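Local coordinates for protein VlsE1 (Borreliella burgdorferi, PDB 1L8W) that is a variable surface lipoprotein antigen of the Lyme disease spirochaete, whose antigenic variation probably lets the bacterium evade the host immune response, at residues P57-A70 / V125-I138. Sequence-based numbering, arbitrary orientation.
Sequences PKKSDVKTYFTTVA and VKTAEGASSGTAAI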
# COMPACT_ATOMS: atom_id res chain seq x y z
N PRO A 57 4.17 10.94 -8.61
CA PRO A 57 5.07 10.19 -7.74
C PRO A 57 5.45 8.84 -8.35
O PRO A 57 4.66 8.20 -9.06
CB PRO A 57 4.28 10.05 -6.44
CG PRO A 57 2.85 10.15 -6.89
CD PRO A 57 2.89 11.22 -7.93
N LYS A 58 6.67 8.41 -8.08
CA LYS A 58 7.16 7.16 -8.63
C LYS A 58 7.21 6.05 -7.59
O LYS A 58 7.22 6.31 -6.38
CB LYS A 58 8.57 7.36 -9.19
CG LYS A 58 8.72 8.54 -10.13
CD LYS A 58 7.88 8.37 -11.38
CE LYS A 58 8.31 9.36 -12.45
NZ LYS A 58 7.32 9.48 -13.54
N LYS A 59 7.27 4.82 -8.07
CA LYS A 59 7.38 3.67 -7.21
C LYS A 59 8.71 3.80 -6.45
O LYS A 59 8.87 3.23 -5.37
CB LYS A 59 7.37 2.39 -8.03
CG LYS A 59 6.06 2.13 -8.79
CD LYS A 59 6.19 0.87 -9.64
CE LYS A 59 4.93 0.56 -10.45
NZ LYS A 59 3.77 0.17 -9.60
N SER A 60 9.66 4.53 -7.02
CA SER A 60 10.96 4.72 -6.37
C SER A 60 10.82 5.68 -5.17
O SER A 60 11.60 5.61 -4.22
CB SER A 60 11.99 5.25 -7.37
OG SER A 60 11.67 6.56 -7.80
N ASP A 61 9.82 6.55 -5.23
CA ASP A 61 9.56 7.48 -4.14
C ASP A 61 9.12 6.69 -2.91
O ASP A 61 9.34 7.12 -1.77
CB ASP A 61 8.46 8.48 -4.52
CG ASP A 61 8.93 9.52 -5.50
OD1 ASP A 61 9.99 10.12 -5.25
OD2 ASP A 61 8.24 9.75 -6.52
N VAL A 62 8.52 5.53 -3.15
CA VAL A 62 8.05 4.66 -2.08
C VAL A 62 9.24 4.12 -1.29
O VAL A 62 9.21 4.03 -0.07
CB VAL A 62 7.22 3.47 -2.64
CG1 VAL A 62 6.80 2.54 -1.51
CG2 VAL A 62 6.00 4.00 -3.38
N LYS A 63 10.29 3.76 -2.02
CA LYS A 63 11.49 3.24 -1.39
C LYS A 63 12.11 4.37 -0.57
O LYS A 63 12.51 4.17 0.59
CB LYS A 63 12.47 2.75 -2.45
CG LYS A 63 13.69 2.00 -1.90
CD LYS A 63 14.62 1.61 -3.04
CE LYS A 63 15.80 0.80 -2.55
NZ LYS A 63 15.38 -0.52 -2.05
N THR A 64 12.19 5.54 -1.18
CA THR A 64 12.76 6.72 -0.53
C THR A 64 12.03 7.01 0.79
O THR A 64 12.65 7.34 1.80
CB THR A 64 12.67 7.95 -1.46
OG1 THR A 64 13.41 7.70 -2.65
CG2 THR A 64 13.22 9.20 -0.78
N TYR A 65 10.70 6.90 0.75
CA TYR A 65 9.88 7.12 1.93
C TYR A 65 10.32 6.20 3.07
O TYR A 65 10.59 6.66 4.18
CB TYR A 65 8.40 6.87 1.62
CG TYR A 65 7.54 6.76 2.86
CD1 TYR A 65 7.08 7.91 3.53
CD2 TYR A 65 7.23 5.52 3.41
CE1 TYR A 65 6.35 7.80 4.72
CE2 TYR A 65 6.50 5.40 4.59
CZ TYR A 65 6.06 6.54 5.24
OH TYR A 65 5.37 6.40 6.42
N PHE A 66 10.40 4.89 2.81
CA PHE A 66 10.82 3.95 3.84
C PHE A 66 12.24 4.20 4.34
O PHE A 66 12.49 4.18 5.54
CB PHE A 66 10.68 2.50 3.36
CG PHE A 66 9.25 2.02 3.23
CD1 PHE A 66 8.37 2.10 4.31
CD2 PHE A 66 8.79 1.48 2.03
CE1 PHE A 66 7.04 1.64 4.19
CE2 PHE A 66 7.48 1.02 1.90
CZ PHE A 66 6.61 1.10 2.98
N THR A 67 13.18 4.43 3.42
CA THR A 67 14.57 4.69 3.81
C THR A 67 14.62 5.90 4.75
O THR A 67 15.26 5.86 5.80
CB THR A 67 15.47 4.98 2.60
OG1 THR A 67 15.26 3.99 1.58
CG2 THR A 67 16.98 4.95 3.02
N THR A 68 13.93 6.97 4.35
CA THR A 68 13.88 8.19 5.15
C THR A 68 13.29 7.90 6.54
O THR A 68 13.75 8.45 7.53
CB THR A 68 13.03 9.28 4.44
OG1 THR A 68 13.56 9.52 3.13
CG2 THR A 68 13.06 10.59 5.23
N VAL A 69 12.26 7.05 6.59
CA VAL A 69 11.63 6.66 7.84
C VAL A 69 12.63 5.87 8.68
O VAL A 69 12.75 6.06 9.89
CB VAL A 69 10.38 5.75 7.61
CG1 VAL A 69 9.92 5.13 8.94
CG2 VAL A 69 9.25 6.55 6.98
N ALA A 70 13.35 4.96 8.03
CA ALA A 70 14.35 4.18 8.75
C ALA A 70 15.35 5.13 9.41
O ALA A 70 15.67 5.00 10.60
CB ALA A 70 15.07 3.22 7.78
N VAL A 125 10.40 -1.67 8.56
CA VAL A 125 10.38 -0.76 7.42
C VAL A 125 11.42 -1.18 6.40
O VAL A 125 11.20 -1.02 5.20
CB VAL A 125 10.62 0.74 7.82
CG1 VAL A 125 9.72 1.13 9.00
CG2 VAL A 125 12.09 0.98 8.12
N LYS A 126 12.54 -1.73 6.86
CA LYS A 126 13.59 -2.17 5.93
C LYS A 126 13.12 -3.35 5.09
O LYS A 126 13.58 -3.54 3.94
CB LYS A 126 14.87 -2.51 6.69
CG LYS A 126 15.60 -1.28 7.25
CD LYS A 126 16.93 -1.68 7.89
CE LYS A 126 17.68 -0.48 8.47
NZ LYS A 126 18.01 0.54 7.43
N THR A 127 12.21 -4.15 5.64
CA THR A 127 11.66 -5.25 4.88
C THR A 127 10.85 -4.59 3.75
O THR A 127 11.00 -4.93 2.58
CB THR A 127 10.71 -6.14 5.73
OG1 THR A 127 11.44 -6.69 6.84
CG2 THR A 127 10.15 -7.27 4.89
N ALA A 128 10.02 -3.61 4.11
CA ALA A 128 9.23 -2.89 3.11
C ALA A 128 10.15 -2.17 2.12
O ALA A 128 9.96 -2.25 0.90
CB ALA A 128 8.33 -1.88 3.80
N GLU A 129 11.14 -1.47 2.65
CA GLU A 129 12.11 -0.75 1.83
C GLU A 129 12.75 -1.67 0.78
O GLU A 129 12.76 -1.35 -0.41
CB GLU A 129 13.21 -0.13 2.71
CG GLU A 129 14.35 0.50 1.91
CD GLU A 129 15.57 0.83 2.78
OE1 GLU A 129 15.97 -0.03 3.58
OE2 GLU A 129 16.13 1.93 2.65
N GLY A 130 13.28 -2.80 1.22
CA GLY A 130 13.91 -3.71 0.27
C GLY A 130 12.94 -4.24 -0.77
O GLY A 130 13.35 -4.67 -1.86
N ALA A 131 11.65 -4.22 -0.45
CA ALA A 131 10.62 -4.71 -1.35
C ALA A 131 10.13 -3.65 -2.32
O ALA A 131 9.45 -3.96 -3.31
CB ALA A 131 9.43 -5.26 -0.53
N SER A 132 10.46 -2.39 -2.05
CA SER A 132 10.05 -1.27 -2.89
C SER A 132 11.07 -1.04 -4.02
O SER A 132 11.68 0.03 -4.14
CB SER A 132 9.90 -0.02 -2.03
OG SER A 132 9.03 -0.28 -0.94
N SER A 133 11.21 -2.05 -4.87
CA SER A 133 12.16 -2.04 -5.97
C SER A 133 11.67 -1.50 -7.30
O SER A 133 12.36 -1.64 -8.30
CB SER A 133 12.67 -3.46 -6.19
OG SER A 133 11.57 -4.35 -6.28
N GLY A 134 10.49 -0.89 -7.33
CA GLY A 134 9.99 -0.39 -8.60
C GLY A 134 10.62 0.91 -9.03
O GLY A 134 11.24 1.61 -8.22
N THR A 135 10.48 1.24 -10.31
CA THR A 135 11.03 2.49 -10.82
C THR A 135 9.99 3.27 -11.63
O THR A 135 10.09 4.48 -11.78
CB THR A 135 12.31 2.26 -11.69
OG1 THR A 135 11.99 1.41 -12.80
CG2 THR A 135 13.41 1.59 -10.86
N ALA A 136 8.98 2.57 -12.13
CA ALA A 136 7.93 3.21 -12.92
C ALA A 136 6.99 4.05 -12.07
O ALA A 136 7.09 4.09 -10.84
CB ALA A 136 7.13 2.15 -13.70
N ALA A 137 6.09 4.76 -12.73
CA ALA A 137 5.13 5.59 -12.03
C ALA A 137 4.26 4.72 -11.14
O ALA A 137 4.01 3.54 -11.45
CB ALA A 137 4.27 6.34 -13.05
N ILE A 138 3.81 5.27 -10.03
CA ILE A 138 2.94 4.53 -9.13
C ILE A 138 1.66 4.27 -9.91
O ILE A 138 1.01 3.25 -9.76
CB ILE A 138 2.64 5.35 -7.86
CG1 ILE A 138 3.85 5.32 -6.93
CG2 ILE A 138 1.39 4.82 -7.15
CD1 ILE A 138 3.79 6.38 -5.84
O HOH W 1 11.99 6.07 -10.44
O HOH W 2 14.98 -2.60 -3.77
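The ring of Phe66 lies against helix 125-131 with the methyl of Ala128 almost over its centre, a CH-pi contact with CB 3.5 Å from the ring centroid. A methyl suits this place, a bump small enough to let the ring lie close to the opposing backbone. Tyr65 covers the opposite ring face at its rim, and Ser132 OG sits at the edge, bonded to Ala128 O. The ring sits in a shallow hollow floored by Ala128 and bordered by Val125, Glu129 and Ser132. One turn further on, the CG2 branch of Val125 meets the methyl of Ala70 at 3.7 Å. The two helices run roughly antiparallel (156°), their axes 8.4 Å apart at closest, within the elongated helical bundle of this Borrelia lipoprotein; Ile166 of helix 153-170 also touches Phe66 and Val125.

One turn before Phe66, Lys63 packs its aliphatic stem on Ser132 and turns at its last torsion (chi4 67°), bringing NZ above the carbonyl plane of Glu129, 3.2 Å from its O, which Ser132 N reaches from the other face. Past the helix end the chain makes an inverse gamma turn at Ser132, then runs beside 57-59, where Lys58 and Ala137 form a single antiparallel, non-hydrogen-bonded bridge: Lys59 N donates to Ala136 O (2.9 Å) and Ile138 N to Pro57 O. Lys59 slides its methylenes along this loop, CB 3.7 Å from Gly134 C where glycine lacks a side chain, while NZ reaches carbonyls including that of Gly280. The long branch of Ile138 carries CD1 into a hollow walled by Pro57 CB (3.8 Å), Lys58 O and Val62 CG2.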